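Long-range contact in alginate lyase AlgAT5 (Defluviitalea, PDB 5ZQI), which probably cleaves alginate by beta-elimination, as a lyase of polysaccharide lyase family 7 with a beta-sandwich fold: residues Thr142-Glu156 / Ala255-Ser269. Numbering follows the deposited sequence.
Sequences THTMIIDQKITHLPE and AYGENEIYNLVVTHS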
# COMPACT_ATOMS: atom_id res chain seq x y z
N THR A 142 1.39 -18.21 -9.05
CA THR A 142 1.31 -17.88 -7.64
C THR A 142 2.00 -16.54 -7.43
O THR A 142 3.16 -16.36 -7.83
CB THR A 142 1.95 -18.97 -6.76
OG1 THR A 142 1.31 -20.23 -7.03
CG2 THR A 142 1.79 -18.64 -5.32
N HIS A 143 1.29 -15.61 -6.79
CA HIS A 143 1.67 -14.21 -6.70
C HIS A 143 1.61 -13.80 -5.24
O HIS A 143 0.55 -13.88 -4.62
CB HIS A 143 0.74 -13.37 -7.57
CG HIS A 143 0.49 -14.03 -8.88
ND1 HIS A 143 1.45 -14.08 -9.88
CD2 HIS A 143 -0.55 -14.78 -9.32
CE1 HIS A 143 0.98 -14.79 -10.88
NE2 HIS A 143 -0.23 -15.23 -10.57
N THR A 144 2.74 -13.33 -4.70
CA THR A 144 2.86 -13.10 -3.26
C THR A 144 3.44 -11.72 -3.00
O THR A 144 4.39 -11.32 -3.66
CB THR A 144 3.78 -14.14 -2.64
OG1 THR A 144 3.30 -15.46 -2.92
CG2 THR A 144 3.91 -13.96 -1.12
N MET A 145 2.88 -11.02 -2.01
CA MET A 145 3.46 -9.80 -1.47
C MET A 145 3.55 -9.93 0.04
O MET A 145 2.57 -10.34 0.70
CB MET A 145 2.64 -8.56 -1.82
CG MET A 145 3.26 -7.27 -1.23
SD MET A 145 2.53 -5.74 -1.84
CE MET A 145 0.81 -5.92 -1.41
N ILE A 146 4.71 -9.61 0.60
CA ILE A 146 4.91 -9.52 2.04
C ILE A 146 5.30 -8.09 2.40
O ILE A 146 6.26 -7.54 1.83
CB ILE A 146 5.98 -10.48 2.56
CG1 ILE A 146 5.75 -11.88 2.04
CG2 ILE A 146 5.93 -10.48 4.09
CD1 ILE A 146 6.87 -12.88 2.35
N ILE A 147 4.56 -7.48 3.31
CA ILE A 147 4.87 -6.13 3.79
C ILE A 147 5.10 -6.20 5.30
O ILE A 147 4.24 -6.69 6.04
CB ILE A 147 3.75 -5.12 3.50
CG1 ILE A 147 3.15 -5.24 2.11
CG2 ILE A 147 4.29 -3.70 3.75
CD1 ILE A 147 1.98 -4.30 1.92
N ASP A 148 6.25 -5.70 5.76
CA ASP A 148 6.63 -5.60 7.17
C ASP A 148 6.61 -4.11 7.47
O ASP A 148 7.41 -3.36 6.90
CB ASP A 148 8.00 -6.24 7.33
CG ASP A 148 8.54 -6.16 8.71
OD1 ASP A 148 7.86 -5.64 9.61
OD2 ASP A 148 9.66 -6.71 8.90
N GLN A 149 5.66 -3.66 8.28
CA GLN A 149 5.38 -2.22 8.37
C GLN A 149 4.77 -1.89 9.72
O GLN A 149 4.42 -2.78 10.51
CB GLN A 149 4.46 -1.78 7.22
CG GLN A 149 3.05 -2.44 7.23
CD GLN A 149 2.19 -2.02 6.07
OE1 GLN A 149 2.37 -0.95 5.51
NE2 GLN A 149 1.27 -2.87 5.70
N LYS A 150 4.65 -0.59 10.00
CA LYS A 150 3.86 -0.10 11.13
C LYS A 150 3.12 1.14 10.67
O LYS A 150 3.63 1.89 9.84
CB LYS A 150 4.71 0.19 12.34
CG LYS A 150 5.71 1.31 12.16
CD LYS A 150 6.58 1.47 13.41
CE LYS A 150 7.63 2.52 13.20
NZ LYS A 150 8.56 2.56 14.38
N ILE A 151 1.88 1.31 11.11
CA ILE A 151 1.10 2.50 10.80
C ILE A 151 1.29 3.50 11.93
O ILE A 151 1.15 3.14 13.10
CB ILE A 151 -0.38 2.16 10.58
CG1 ILE A 151 -0.54 1.07 9.52
CG2 ILE A 151 -1.16 3.45 10.25
CD1 ILE A 151 -1.92 0.38 9.55
N THR A 152 1.65 4.75 11.59
CA THR A 152 2.07 5.70 12.62
C THR A 152 1.16 6.90 12.81
O THR A 152 1.27 7.58 13.84
CB THR A 152 3.49 6.22 12.34
OG1 THR A 152 3.57 6.77 11.02
CG2 THR A 152 4.51 5.08 12.44
N HIS A 153 0.24 7.18 11.88
CA HIS A 153 -0.59 8.37 12.02
C HIS A 153 -1.83 8.18 11.17
O HIS A 153 -1.79 7.57 10.09
CB HIS A 153 0.18 9.63 11.59
CG HIS A 153 -0.38 10.91 12.14
ND1 HIS A 153 0.06 11.48 13.32
CD2 HIS A 153 -1.31 11.76 11.64
CE1 HIS A 153 -0.60 12.60 13.53
NE2 HIS A 153 -1.45 12.78 12.54
N LEU A 154 -2.95 8.72 11.66
CA LEU A 154 -4.26 8.64 11.03
C LEU A 154 -4.88 10.02 10.96
O LEU A 154 -4.63 10.87 11.82
CB LEU A 154 -5.22 7.73 11.82
CG LEU A 154 -4.82 6.25 11.92
CD1 LEU A 154 -5.80 5.56 12.86
CD2 LEU A 154 -4.79 5.60 10.57
N PRO A 155 -5.74 10.29 9.97
CA PRO A 155 -6.54 11.53 10.02
C PRO A 155 -7.38 11.57 11.29
O PRO A 155 -7.74 10.53 11.86
CB PRO A 155 -7.40 11.45 8.76
CG PRO A 155 -6.60 10.56 7.81
CD PRO A 155 -5.99 9.52 8.74
N GLU A 156 -7.69 12.78 11.74
CA GLU A 156 -8.43 12.93 12.99
C GLU A 156 -9.92 12.60 12.83
O GLU A 156 -10.52 11.99 13.73
CB GLU A 156 -8.26 14.33 13.56
CG GLU A 156 -8.25 15.48 12.58
CD GLU A 156 -7.54 16.68 13.21
OE1 GLU A 156 -6.66 17.30 12.54
OE2 GLU A 156 -7.82 17.00 14.39
N ALA A 255 -4.15 17.25 8.04
CA ALA A 255 -4.34 15.93 8.62
C ALA A 255 -3.75 14.90 7.67
O ALA A 255 -3.68 15.13 6.45
CB ALA A 255 -5.82 15.64 8.85
N TYR A 256 -3.29 13.78 8.20
CA TYR A 256 -2.63 12.83 7.31
C TYR A 256 -2.62 11.41 7.84
O TYR A 256 -2.76 11.14 9.04
CB TYR A 256 -1.18 13.27 7.04
CG TYR A 256 -0.27 13.32 8.26
CD1 TYR A 256 -0.26 14.42 9.12
CD2 TYR A 256 0.61 12.28 8.51
CE1 TYR A 256 0.62 14.47 10.19
CE2 TYR A 256 1.48 12.31 9.59
CZ TYR A 256 1.48 13.41 10.42
OH TYR A 256 2.37 13.41 11.49
N GLY A 257 -2.42 10.50 6.89
CA GLY A 257 -2.03 9.13 7.17
C GLY A 257 -0.53 8.95 6.92
O GLY A 257 0.04 9.56 6.02
N GLU A 258 0.09 8.12 7.74
CA GLU A 258 1.51 7.84 7.61
C GLU A 258 1.79 6.42 8.06
O GLU A 258 1.22 5.93 9.04
CB GLU A 258 2.34 8.83 8.41
CG GLU A 258 3.86 8.71 8.18
CD GLU A 258 4.59 9.84 8.85
OE1 GLU A 258 5.08 9.63 9.99
OE2 GLU A 258 4.67 10.96 8.28
N ASN A 259 2.71 5.76 7.34
CA ASN A 259 3.23 4.46 7.74
C ASN A 259 4.71 4.36 7.41
O ASN A 259 5.29 5.20 6.71
CB ASN A 259 2.41 3.31 7.11
CG ASN A 259 2.58 3.20 5.61
OD1 ASN A 259 2.76 4.17 4.90
ND2 ASN A 259 2.56 1.96 5.12
N GLU A 260 5.35 3.34 7.96
CA GLU A 260 6.78 3.07 7.77
C GLU A 260 6.90 1.61 7.36
O GLU A 260 6.40 0.72 8.05
CB GLU A 260 7.57 3.35 9.05
CG GLU A 260 7.46 4.79 9.52
CD GLU A 260 8.43 5.18 10.62
OE1 GLU A 260 9.40 4.42 10.88
OE2 GLU A 260 8.22 6.25 11.22
N ILE A 261 7.53 1.37 6.21
CA ILE A 261 7.74 0.02 5.67
C ILE A 261 9.21 -0.35 5.89
O ILE A 261 10.12 0.31 5.37
CB ILE A 261 7.35 -0.10 4.18
CG1 ILE A 261 5.88 0.27 4.02
CG2 ILE A 261 7.71 -1.50 3.65
CD1 ILE A 261 5.33 0.05 2.59
N TYR A 262 9.43 -1.44 6.61
CA TYR A 262 10.75 -1.98 6.92
C TYR A 262 11.25 -2.98 5.89
O TYR A 262 12.44 -2.99 5.57
CB TYR A 262 10.70 -2.67 8.29
CG TYR A 262 10.60 -1.74 9.46
CD1 TYR A 262 9.39 -1.18 9.82
CD2 TYR A 262 11.73 -1.38 10.18
CE1 TYR A 262 9.34 -0.30 10.81
CE2 TYR A 262 11.67 -0.52 11.24
CZ TYR A 262 10.51 0.05 11.52
OH TYR A 262 10.40 0.92 12.63
N ASN A 263 10.35 -3.81 5.35
CA ASN A 263 10.68 -4.81 4.36
C ASN A 263 9.47 -4.96 3.45
O ASN A 263 8.33 -4.80 3.87
CB ASN A 263 11.04 -6.18 5.01
CG ASN A 263 12.28 -6.12 5.90
OD1 ASN A 263 13.43 -6.09 5.42
ND2 ASN A 263 12.06 -6.10 7.20
N LEU A 264 9.74 -5.28 2.19
CA LEU A 264 8.74 -5.36 1.13
C LEU A 264 9.28 -6.33 0.10
O LEU A 264 10.39 -6.14 -0.40
CB LEU A 264 8.49 -3.99 0.51
CG LEU A 264 7.46 -3.92 -0.62
CD1 LEU A 264 6.10 -4.32 -0.13
CD2 LEU A 264 7.43 -2.48 -1.16
N VAL A 265 8.50 -7.36 -0.23
CA VAL A 265 8.88 -8.32 -1.25
C VAL A 265 7.66 -8.75 -2.05
O VAL A 265 6.57 -8.95 -1.51
CB VAL A 265 9.59 -9.57 -0.66
CG1 VAL A 265 8.67 -10.41 0.18
CG2 VAL A 265 10.27 -10.41 -1.73
N VAL A 266 7.86 -8.86 -3.36
CA VAL A 266 6.89 -9.44 -4.29
C VAL A 266 7.57 -10.60 -5.00
O VAL A 266 8.71 -10.45 -5.48
CB VAL A 266 6.38 -8.41 -5.29
CG1 VAL A 266 5.66 -9.08 -6.44
CG2 VAL A 266 5.45 -7.43 -4.60
N THR A 267 6.89 -11.74 -5.04
CA THR A 267 7.38 -12.89 -5.78
C THR A 267 6.30 -13.45 -6.69
O THR A 267 5.09 -13.36 -6.41
CB THR A 267 7.85 -14.02 -4.85
OG1 THR A 267 6.75 -14.61 -4.16
CG2 THR A 267 8.90 -13.57 -3.86
N HIS A 268 6.75 -14.03 -7.80
CA HIS A 268 5.88 -14.66 -8.76
C HIS A 268 6.48 -15.99 -9.21
O HIS A 268 7.68 -16.08 -9.50
CB HIS A 268 5.68 -13.80 -10.02
CG HIS A 268 4.99 -12.51 -9.74
ND1 HIS A 268 3.64 -12.44 -9.55
CD2 HIS A 268 5.47 -11.24 -9.59
CE1 HIS A 268 3.29 -11.19 -9.30
NE2 HIS A 268 4.38 -10.45 -9.32
N SER A 269 5.63 -17.02 -9.30
CA SER A 269 6.02 -18.33 -9.81
C SER A 269 4.96 -18.82 -10.77
O SER A 269 3.79 -18.47 -10.66
CB SER A 269 6.25 -19.34 -8.67
OG SER A 269 5.06 -19.62 -7.97
O HOH W 1 4.68 -16.19 -5.27
O HOH W 2 10.45 4.44 13.49
O HOH W 3 -4.05 13.58 10.96
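His143 ND1 and His268 ND1 share a hydrogen bond of 2.8 Å; the rings meet rim to rim, planes 54° apart, and His268 NE2 is held by Glu125. Strands 142-153 and 256-269 are antiparallel neighbours within one sheet of the PL7 beta-sandwich. Two classic beta bulges interrupt their pairing: Tyr262 and Asn263 both face Asp148, and the backbone N atoms of Thr152 and His153 both donate to Glu258 O, from the same face of its carbonyl plane. At the first bulge Asn263 ND2 donates to Asp148 OD2 (3.0 Å), reaching it from above the carboxylate plane, while Arg204 forms a salt bridge to the same oxygen. Asn259 ND2 donates to Gln149 OE1 at 2.9 Å, with OE1 lying in the Asn259 amide plane. Lys150 CG sits between the backbone N and the carbonyl carbon (chi1 65°), and the extended chain beyond it carries NZ to Tyr262 OH (3.0 Å); one water links NZ to Glu260 OE1, which Asn96 also holds. On the face turned to strand 236-239, Ile147 CG1 packs on Leu264 CD1 at 3.8 Å, and Met145 CG meets Val266 CG2 at 4.0 Å. At the end of the pairing away from His143, the rings of His153 and Tyr256 form an offset stack, centroids 3.8 Å apart and planes 6° from parallel. A serine in place of Tyr256 would probably leave one imidazole face without its stacking partner and the ring freer to turn. Tyr256 CZ lies 3.4 Å above the His153 ring plane, over its centre.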